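Local coordinates for sugar-binding transcriptional regulator, LacI family (Enterococcus faecalis, PDB 3CS3), which probably acts as a LacI-family transcriptional repressor, binding a regulatory DNA region and responding to a sugar-like effector through its periplasmic-binding-protein-like domain, at residues V98-R103 with I210-S215; V121-G126 with R142-F147; E152-D157 with K168-Q173. All blocks are in the same frame, centred on the assembly; numbering follows the deposited sequence.

Contact 1. Residues V98-R103 with I210-S215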
loop_
_atom_site.group_PDB
_atom_site.type_symbol
_atom_site.label_atom_id
_atom_site.label_comp_id
_atom_site.label_asym_id
_atom_site.label_seq_id
_atom_site.Cartn_x
_atom_site.Cartn_y
_atom_site.Cartn_z
ATOM N N VAL A 98 11.567 -8.319 -16.292
ATOM C CA VAL A 98 11.079 -9.366 -15.391
ATOM C C VAL A 98 9.558 -9.254 -15.337
ATOM O O VAL A 98 9.006 -8.456 -14.582
ATOM C CB VAL A 98 11.698 -9.315 -13.962
ATOM C CG1 VAL A 98 11.275 -10.545 -13.163
ATOM C CG2 VAL A 98 13.213 -9.251 -14.021
ATOM N N LEU A 99 8.891 -10.057 -16.158
ATOM C CA LEU A 99 7.460 -9.897 -16.403
ATOM C C LEU A 99 6.633 -11.028 -15.815
ATOM O O LEU A 99 7.127 -12.138 -15.647
ATOM C CB LEU A 99 7.198 -9.806 -17.906
ATOM C CG LEU A 99 7.981 -8.777 -18.723
ATOM C CD1 LEU A 99 7.570 -8.854 -20.178
ATOM C CD2 LEU A 99 7.779 -7.368 -18.191
ATOM N N LEU A 100 5.373 -10.741 -15.497
ATOM C CA LEU A 100 4.440 -11.800 -15.129
ATOM C C LEU A 100 4.092 -12.611 -16.365
ATOM O O LEU A 100 4.015 -12.074 -17.471
ATOM C CB LEU A 100 3.153 -11.235 -14.527
ATOM C CG LEU A 100 3.229 -10.405 -13.249
ATOM C CD1 LEU A 100 1.838 -9.939 -12.866
ATOM C CD2 LEU A 100 3.866 -11.191 -12.121
ATOM N N ASP A 101 3.884 -13.906 -16.169
ATOM C CA ASP A 101 3.323 -14.756 -17.206
ATOM C C ASP A 101 1.817 -14.473 -17.333
ATOM O O ASP A 101 0.976 -15.187 -16.772
ATOM C CB ASP A 101 3.595 -16.222 -16.873
ATOM C CG ASP A 101 3.166 -17.164 -17.975
ATOM O OD1 ASP A 101 3.300 -16.809 -19.168
ATOM O OD2 ASP A 101 2.703 -18.271 -17.635
ATOM N N ASN A 102 1.501 -13.403 -18.060
ATOM C CA ASN A 102 0.127 -12.951 -18.265
ATOM C C ASN A 102 -0.693 -13.921 -19.105
ATOM O O ASN A 102 -1.886 -14.097 -18.870
ATOM C CB ASN A 102 0.114 -11.574 -18.926
ATOM C CG ASN A 102 0.666 -10.486 -18.031
ATOM O OD1 ASN A 102 0.235 -10.324 -16.888
ATOM N ND2 ASN A 102 1.618 -9.724 -18.554
ATOM N N ARG A 103 -0.036 -14.550 -20.076
ATOM C CA ARG A 103 -0.672 -15.530 -20.954
ATOM C C ARG A 103 -1.065 -16.804 -20.214
ATOM O O ARG A 103 -2.169 -17.299 -20.391
ATOM C CB ARG A 103 0.213 -15.807 -22.173
ATOM C CG ARG A 103 0.392 -14.546 -23.018
ATOM C CD ARG A 103 1.151 -14.764 -24.305
ATOM N NE ARG A 103 0.995 -13.610 -25.193
ATOM C CZ ARG A 103 0.317 -13.620 -26.336
ATOM N NH1 ARG A 103 -0.263 -14.734 -26.766
ATOM N NH2 ARG A 103 0.231 -12.512 -27.061
ATOM N N ILE A 210 -13.466 -13.874 -10.863
ATOM C CA ILE A 210 -12.069 -14.295 -10.693
ATOM C C ILE A 210 -11.167 -13.079 -10.903
ATOM O O ILE A 210 -11.339 -12.334 -11.871
ATOM C CB ILE A 210 -11.655 -15.446 -11.649
ATOM C CG1 ILE A 210 -12.571 -16.659 -11.470
ATOM C CG2 ILE A 210 -10.195 -15.865 -11.401
ATOM C CD1 ILE A 210 -12.213 -17.854 -12.333
ATOM N N GLY A 211 -10.229 -12.871 -9.979
ATOM C CA GLY A 211 -9.269 -11.773 -10.071
ATOM C C GLY A 211 -7.880 -12.231 -10.490
ATOM O O GLY A 211 -7.718 -13.280 -11.113
ATOM N N PHE A 212 -6.878 -11.435 -10.128
ATOM C CA PHE A 212 -5.486 -11.642 -10.522
ATOM C C PHE A 212 -4.684 -10.828 -9.515
ATOM O O PHE A 212 -5.094 -9.712 -9.185
ATOM C CB PHE A 212 -5.273 -11.076 -11.933
ATOM C CG PHE A 212 -4.129 -11.697 -12.712
ATOM C CD1 PHE A 212 -4.386 -12.429 -13.873
ATOM C CD2 PHE A 212 -2.801 -11.512 -12.324
ATOM C CE1 PHE A 212 -3.335 -12.995 -14.623
ATOM C CE2 PHE A 212 -1.742 -12.079 -13.062
ATOM C CZ PHE A 212 -2.013 -12.816 -14.215
ATOM N N ASP A 213 -3.582 -11.404 -9.018
ATOM C CA ASP A 213 -2.600 -10.793 -8.066
ATOM C C ASP A 213 -2.481 -11.483 -6.714
ATOM O O ASP A 213 -1.414 -11.443 -6.108
ATOM C CB ASP A 213 -2.764 -9.274 -7.837
ATOM C CG ASP A 213 -2.329 -8.450 -9.032
ATOM O OD1 ASP A 213 -1.680 -9.005 -9.940
ATOM O OD2 ASP A 213 -2.664 -7.249 -9.068
ATOM N N ASN A 214 -3.573 -12.086 -6.243
ATOM C CA ASN A 214 -3.630 -12.738 -4.927
ATOM C C ASN A 214 -3.322 -11.773 -3.768
ATOM O O ASN A 214 -2.420 -11.997 -2.963
ATOM C CB ASN A 214 -2.737 -13.991 -4.902
ATOM C CG ASN A 214 -2.920 -14.837 -3.651
ATOM O OD1 ASN A 214 -4.022 -14.962 -3.112
ATOM N ND2 ASN A 214 -1.826 -15.423 -3.183
ATOM N N SER A 215 -4.083 -10.686 -3.709
ATOM C CA SER A 215 -3.987 -9.735 -2.618
ATOM C C SER A 215 -4.419 -10.425 -1.333
ATOM O O SER A 215 -5.270 -11.323 -1.363
ATOM C CB SER A 215 -4.867 -8.513 -2.890
ATOM O OG SER A 215 -6.249 -8.831 -2.882
#
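Asn102 OD1, beside the ring of Phe212, accepts a hydrogen bond from Arg136 NH2, and ND2 of the same amide bonds Asp132 OD1, fixing which way the amide faces. This same Asn102 OD1 lies 4.3 Å from Phe212 CZ, a loose van der Waals approach made obliquely to the ring. The second contact is apolar, with Leu100 CD1 4.2 Å from Phe212 CE2, and here too the methyl meets the ring at an oblique angle. Leu100 and Phe212 run past one another in opposite directions. With CG roughly anti to the backbone N (chi1 -155°), the ring points into the 9.7 Å gap between Asn102 CA and Phe212 CA. Between its two partners the strand 95-100 gives way to helix 102-115 through an inverse gamma turn centred on Asp101, closed by a weak bond of 2.9 Å from Asn102 N to Leu100 O. This turn carries the chain from one sheet of the periplasmic-binding-protein-like fold into the other lobe, where Phe212 follows strand 207-210. Next to Phe212, Asp213 OD1 bonds both Tyr230 OH and a glycerol, probably a crystallisation additive, in what would be the effector cleft of relatives. With van der Waals contacts and no polar bond between these two segments, the direct touch is light, while the polar ends of Asn102 are satisfied by Arg136 and Asp132 of helix 131-146.

Contact 2. Residues V121-G126 with R142-F147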
loop_
_atom_site.group_PDB
_atom_site.type_symbol
_atom_site.label_atom_id
_atom_site.label_comp_id
_atom_site.label_asym_id
_atom_site.label_seq_id
_atom_site.Cartn_x
_atom_site.Cartn_y
_atom_site.Cartn_z
ATOM N N VAL A 121 -18.840 -13.900 -20.577
ATOM C CA VAL A 121 -17.801 -13.497 -19.642
ATOM C C VAL A 121 -17.555 -12.005 -19.795
ATOM O O VAL A 121 -17.332 -11.519 -20.896
ATOM C CB VAL A 121 -16.496 -14.305 -19.844
ATOM C CG1 VAL A 121 -15.368 -13.769 -18.957
ATOM C CG2 VAL A 121 -16.732 -15.771 -19.529
ATOM N N LEU A 122 -17.623 -11.275 -18.687
ATOM C CA LEU A 122 -17.321 -9.850 -18.695
ATOM C C LEU A 122 -15.854 -9.647 -18.307
ATOM O O LEU A 122 -15.406 -10.114 -17.262
ATOM C CB LEU A 122 -18.298 -9.070 -17.797
ATOM C CG LEU A 122 -19.742 -8.995 -18.331
ATOM C CD1 LEU A 122 -20.619 -10.149 -17.850
ATOM C CD2 LEU A 122 -20.403 -7.695 -17.966
ATOM N N LEU A 123 -15.104 -8.989 -19.186
ATOM C CA LEU A 123 -13.667 -8.833 -19.011
ATOM C C LEU A 123 -13.354 -7.430 -18.527
ATOM O O LEU A 123 -13.294 -6.489 -19.316
ATOM C CB LEU A 123 -12.908 -9.143 -20.313
ATOM C CG LEU A 123 -13.056 -10.529 -20.965
ATOM C CD1 LEU A 123 -12.496 -10.517 -22.386
ATOM C CD2 LEU A 123 -12.396 -11.641 -20.140
ATOM N N LEU A 124 -13.174 -7.297 -17.215
ATOM C CA LEU A 124 -12.827 -6.019 -16.606
ATOM C C LEU A 124 -11.311 -5.839 -16.701
ATOM O O LEU A 124 -10.544 -6.438 -15.939
ATOM C CB LEU A 124 -13.331 -5.968 -15.157
ATOM C CG LEU A 124 -13.142 -4.728 -14.272
ATOM C CD1 LEU A 124 -13.381 -3.404 -15.012
ATOM C CD2 LEU A 124 -14.039 -4.841 -13.038
ATOM N N SER A 125 -10.893 -5.033 -17.668
ATOM C CA SER A 125 -9.486 -4.886 -17.982
ATOM C C SER A 125 -8.893 -3.675 -17.289
ATOM O O SER A 125 -9.624 -2.844 -16.751
ATOM C CB SER A 125 -9.276 -4.787 -19.501
ATOM O OG SER A 125 -9.749 -3.556 -20.009
ATOM N N GLY A 126 -7.564 -3.591 -17.296
ATOM C CA GLY A 126 -6.868 -2.375 -16.908
ATOM C C GLY A 126 -6.707 -1.471 -18.119
ATOM O O GLY A 126 -7.467 -1.585 -19.085
ATOM N N ARG A 142 -9.092 -14.868 -27.215
ATOM C CA ARG A 142 -8.757 -16.034 -28.045
ATOM C C ARG A 142 -9.396 -17.332 -27.535
ATOM O O ARG A 142 -9.990 -18.084 -28.316
ATOM C CB ARG A 142 -7.236 -16.202 -28.161
ATOM C CG ARG A 142 -6.771 -17.484 -28.854
ATOM C CD ARG A 142 -5.254 -17.656 -28.792
ATOM N NE ARG A 142 -4.780 -18.120 -27.486
ATOM C CZ ARG A 142 -3.495 -18.239 -27.141
ATOM N NH1 ARG A 142 -3.174 -18.672 -25.930
ATOM N NH2 ARG A 142 -2.529 -17.925 -27.997
ATOM N N GLU A 143 -9.287 -17.583 -26.231
ATOM C CA GLU A 143 -9.841 -18.804 -25.643
ATOM C C GLU A 143 -11.365 -18.788 -25.548
ATOM O O GLU A 143 -12.000 -19.834 -25.667
ATOM C CB GLU A 143 -9.230 -19.087 -24.272
ATOM C CG GLU A 143 -7.741 -19.427 -24.287
ATOM C CD GLU A 143 -7.430 -20.758 -24.954
ATOM O OE1 GLU A 143 -8.183 -21.735 -24.745
ATOM O OE2 GLU A 143 -6.418 -20.827 -25.680
ATOM N N LEU A 144 -11.946 -17.610 -25.332
ATOM C CA LEU A 144 -13.401 -17.482 -25.273
ATOM C C LEU A 144 -14.029 -17.704 -26.649
ATOM O O LEU A 144 -15.057 -18.368 -26.762
ATOM C CB LEU A 144 -13.825 -16.133 -24.675
ATOM C CG LEU A 144 -13.596 -15.969 -23.165
ATOM C CD1 LEU A 144 -13.887 -14.552 -22.727
ATOM C CD2 LEU A 144 -14.376 -16.970 -22.314
ATOM N N THR A 145 -13.385 -17.153 -27.677
ATOM C CA THR A 145 -13.742 -17.388 -29.075
ATOM C C THR A 145 -13.649 -18.882 -29.414
ATOM O O THR A 145 -14.600 -19.464 -29.943
ATOM C CB THR A 145 -12.829 -16.559 -30.013
ATOM O OG1 THR A 145 -12.936 -15.172 -29.667
ATOM C CG2 THR A 145 -13.199 -16.747 -31.486
ATOM N N ARG A 146 -12.513 -19.488 -29.068
ATOM C CA ARG A 146 -12.241 -20.912 -29.283
ATOM C C ARG A 146 -13.348 -21.815 -28.747
ATOM O O ARG A 146 -13.718 -22.799 -29.393
ATOM C CB ARG A 146 -10.893 -21.288 -28.649
ATOM C CG ARG A 146 -10.451 -22.743 -28.833
ATOM C CD ARG A 146 -8.977 -22.914 -28.488
ATOM N NE ARG A 146 -8.114 -22.515 -29.599
ATOM C CZ ARG A 146 -6.966 -21.853 -29.468
ATOM N NH1 ARG A 146 -6.528 -21.487 -28.273
ATOM N NH2 ARG A 146 -6.259 -21.544 -30.544
ATOM N N PHE A 147 -13.888 -21.467 -27.581
ATOM C CA PHE A 147 -14.920 -22.283 -26.945
ATOM C C PHE A 147 -16.344 -21.742 -27.134
ATOM O O PHE A 147 -17.289 -22.248 -26.534
ATOM C CB PHE A 147 -14.578 -22.529 -25.468
ATOM C CG PHE A 147 -13.410 -23.447 -25.278
ATOM C CD1 PHE A 147 -13.585 -24.827 -25.298
ATOM C CD2 PHE A 147 -12.125 -22.935 -25.111
ATOM C CE1 PHE A 147 -12.501 -25.687 -25.143
ATOM C CE2 PHE A 147 -11.033 -23.780 -24.956
ATOM C CZ PHE A 147 -11.221 -25.163 -24.970
#
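Strand 121-125 passes the last turns of helix 131-146 with Val121 CA lying 8.2 Å from Leu144 CA. Leu144 points into that gap and is the one helix residue here that touches the strand segment. Its CG is anti to the carbonyl carbon (chi1 -72°); both methyls touch Val121, and CD1 reaches on to Leu123. Leu144 CD2 meets Val121 CG2 at 3.8 Å. Leu144 CD1 sits against the root of the same valine, 3.9 Å from Val121 CB, and also extends toward the next inward-facing residue, where it lies 4.2 Å from Leu123 CD2. The two approaches differ in direction: Leu144 crosses Val121 at about a right angle, whereas Leu123 and Leu144 reach toward each other tip to tip. Strand 121-125, helix 131-146 and strand 151-155 make up a beta-alpha-beta unit, and this is where its helix packs on its first strand. Leu122, between the two contacting residues, points away from the helix. Further cover comes from helix 102-115, whose Ile110 touches Leu144 and whose Phe113 touches Val121, and from Tyr151 on the following strand. Away from this buried apolar patch, the helix carries a network of charges: Glu143 OE2 is 2.7 Å from Arg146 NH1, a salt bridge whose hydrogen bond is weak because it is bent to 116°, and 3.6 Å from Arg142 NE, a long one.

Contact 3. Residues E152-D157 with K168-Q173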
loop_
_atom_site.group_PDB
_atom_site.type_symbol
_atom_site.label_atom_id
_atom_site.label_comp_id
_atom_site.label_asym_id
_atom_site.label_seq_id
_atom_site.Cartn_x
_atom_site.Cartn_y
_atom_site.Cartn_z
ATOM N N GLU A 152 -17.804 -9.307 -23.195
ATOM C CA GLU A 152 -17.774 -7.855 -23.267
ATOM C C GLU A 152 -16.533 -7.373 -22.516
ATOM O O GLU A 152 -16.240 -7.855 -21.422
ATOM C CB GLU A 152 -19.050 -7.256 -22.665
ATOM C CG GLU A 152 -19.161 -5.744 -22.842
ATOM C CD GLU A 152 -20.575 -5.216 -22.669
ATOM O OE1 GLU A 152 -21.312 -5.700 -21.779
ATOM O OE2 GLU A 152 -20.944 -4.296 -23.428
ATOM N N ILE A 153 -15.808 -6.437 -23.120
ATOM C CA ILE A 153 -14.623 -5.833 -22.520
ATOM C C ILE A 153 -15.018 -4.517 -21.860
ATOM O O ILE A 153 -15.541 -3.616 -22.519
ATOM C CB ILE A 153 -13.516 -5.577 -23.582
ATOM C CG1 ILE A 153 -13.030 -6.901 -24.176
ATOM C CG2 ILE A 153 -12.346 -4.781 -22.984
ATOM C CD1 ILE A 153 -12.210 -6.753 -25.437
ATOM N N ILE A 154 -14.777 -4.417 -20.554
ATOM C CA ILE A 154 -15.078 -3.200 -19.806
ATOM C C ILE A 154 -13.786 -2.571 -19.320
ATOM O O ILE A 154 -13.010 -3.201 -18.603
ATOM C CB ILE A 154 -16.044 -3.476 -18.640
ATOM C CG1 ILE A 154 -17.373 -3.989 -19.190
ATOM C CG2 ILE A 154 -16.284 -2.215 -17.808
ATOM C CD1 ILE A 154 -18.026 -4.978 -18.312
ATOM N N GLN A 155 -13.566 -1.326 -19.738
ATOM C CA GLN A 155 -12.339 -0.588 -19.462
ATOM C C GLN A 155 -12.257 -0.129 -18.007
ATOM O O GLN A 155 -13.198 0.467 -17.478
ATOM C CB GLN A 155 -12.239 0.619 -20.403
ATOM C CG GLN A 155 -10.847 1.236 -20.518
ATOM C CD GLN A 155 -9.853 0.350 -21.260
ATOM O OE1 GLN A 155 -10.153 -0.207 -22.320
ATOM N NE2 GLN A 155 -8.657 0.229 -20.706
ATOM N N GLY A 156 -11.129 -0.439 -17.371
ATOM C CA GLY A 156 -10.793 0.050 -16.033
ATOM C C GLY A 156 -9.372 0.573 -16.059
ATOM O O GLY A 156 -8.809 0.776 -17.135
ATOM N N ASP A 157 -8.783 0.792 -14.887
ATOM C CA ASP A 157 -7.432 1.361 -14.811
ATOM C C ASP A 157 -6.548 0.719 -13.738
ATOM O O ASP A 157 -5.579 1.335 -13.272
ATOM C CB ASP A 157 -7.493 2.892 -14.641
ATOM C CG ASP A 157 -8.373 3.331 -13.470
ATOM O OD1 ASP A 157 -8.570 2.545 -12.522
ATOM O OD2 ASP A 157 -8.862 4.481 -13.496
ATOM N N LYS A 168 -21.268 -0.905 -11.286
ATOM C CA LYS A 168 -22.452 -0.057 -11.425
ATOM C C LYS A 168 -22.960 -0.066 -12.867
ATOM O O LYS A 168 -24.167 -0.084 -13.102
ATOM C CB LYS A 168 -22.153 1.378 -10.965
ATOM C CG LYS A 168 -23.402 2.235 -10.728
ATOM C CD LYS A 168 -23.080 3.596 -10.116
ATOM C CE LYS A 168 -22.774 4.639 -11.187
ATOM N NZ LYS A 168 -22.798 6.023 -10.637
ATOM N N LYS A 169 -22.027 -0.066 -13.818
ATOM C CA LYS A 169 -22.350 -0.126 -15.242
ATOM C C LYS A 169 -22.886 -1.505 -15.639
ATOM O O LYS A 169 -23.849 -1.595 -16.398
ATOM C CB LYS A 169 -21.123 0.254 -16.083
ATOM C CG LYS A 169 -21.382 0.380 -17.586
ATOM C CD LYS A 169 -20.414 1.349 -18.279
ATOM C CE LYS A 169 -19.065 0.710 -18.621
ATOM N NZ LYS A 169 -18.060 0.829 -17.521
ATOM N N ILE A 170 -22.269 -2.561 -15.107
ATOM C CA ILE A 170 -22.662 -3.950 -15.374
ATOM C C ILE A 170 -24.073 -4.250 -14.877
ATOM O O ILE A 170 -24.904 -4.768 -15.629
ATOM C CB ILE A 170 -21.668 -4.960 -14.735
ATOM C CG1 ILE A 170 -20.324 -4.924 -15.457
ATOM C CG2 ILE A 170 -22.214 -6.381 -14.779
ATOM C CD1 ILE A 170 -19.185 -5.570 -14.684
ATOM N N LEU A 171 -24.343 -3.894 -13.622
ATOM C CA LEU A 171 -25.588 -4.277 -12.958
ATOM C C LEU A 171 -26.758 -3.321 -13.220
ATOM O O LEU A 171 -27.821 -3.449 -12.606
ATOM C CB LEU A 171 -25.358 -4.472 -11.453
ATOM C CG LEU A 171 -24.366 -5.563 -11.031
ATOM C CD1 LEU A 171 -24.022 -5.435 -9.553
ATOM C CD2 LEU A 171 -24.883 -6.963 -11.352
ATOM N N SER A 172 -26.554 -2.370 -14.130
ATOM C CA SER A 172 -27.640 -1.548 -14.658
ATOM C C SER A 172 -28.301 -2.269 -15.832
ATOM O O SER A 172 -29.513 -2.495 -15.825
ATOM C CB SER A 172 -27.123 -0.176 -15.097
ATOM O OG SER A 172 -26.752 0.612 -13.982
ATOM N N GLN A 173 -27.490 -2.631 -16.829
ATOM C CA GLN A 173 -27.948 -3.374 -18.005
ATOM C C GLN A 173 -28.296 -4.822 -17.654
ATOM O O GLN A 173 -27.610 -5.437 -16.830
ATOM C CB GLN A 173 -26.885 -3.348 -19.111
ATOM C CG GLN A 173 -26.855 -2.062 -19.926
ATOM C CD GLN A 173 -26.004 -0.980 -19.287
ATOM O OE1 GLN A 173 -24.781 -1.096 -19.220
ATOM N NE2 GLN A 173 -26.651 0.084 -18.822
#
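The strand 151-155 and the end of helix 160-170 come closest at Ile154 and Ile170, whose CA atoms are 8.8 Å apart, and Leu171 is the first residue to leave helical geometry. Ile154 carries the strand side alone, using two branches for two partners. Ile154 CD1 takes the buried one, 3.7 Å from Ile170 CG1 and 3.9 Å from Ile170 CD1, the two isoleucines crossing at a slant. The other branch, Ile154 CG2, meets Lys169, with the ammonium NZ at 3.5 Å and CE at 4.1 Å. Lys169 gets there by folding: the chain leaves the helix extended, then bends at chi3 (82°) and chi4 (-89°), and runs past Ile154 in the opposite direction. The touch is a packing one, a charged end lying over a methyl at the exposed margin. Beyond the helix, Ser172 OG donates to Lys168 O at 2.8 Å, tying the exit turn back to the last helical residues. Leu122 of the adjacent strand 121-125 touches both Ile154 and Ile170, so helix 160-170 packs over two strands, while Leu171 reaches Tyr195 and Val196 of helix 186-196.

In the fold
The three contacts lie in or at the edge of one lobe. Contact 1 closes the longest loop, and contacts 2 and 3 are nested inside it in series. Contacts 2 and 3 have centres about 14 Å apart and share the parallel sheet in which strands 121-125 and 151-155 are neighbours, stitched by Leu123 N to Glu152 O and Ile154 N to Leu123 O. Their helices cover opposite faces, since Val121 and Leu123 meet helix 131-146 while Leu122 meets Ile170. Contact 1, about 16 and 21 Å from them between centres, lies at one of the passages between the lobes; helix 131-146 holds its Asn102 through Arg136 and Asp132 and supplies Leu144 to contact 2.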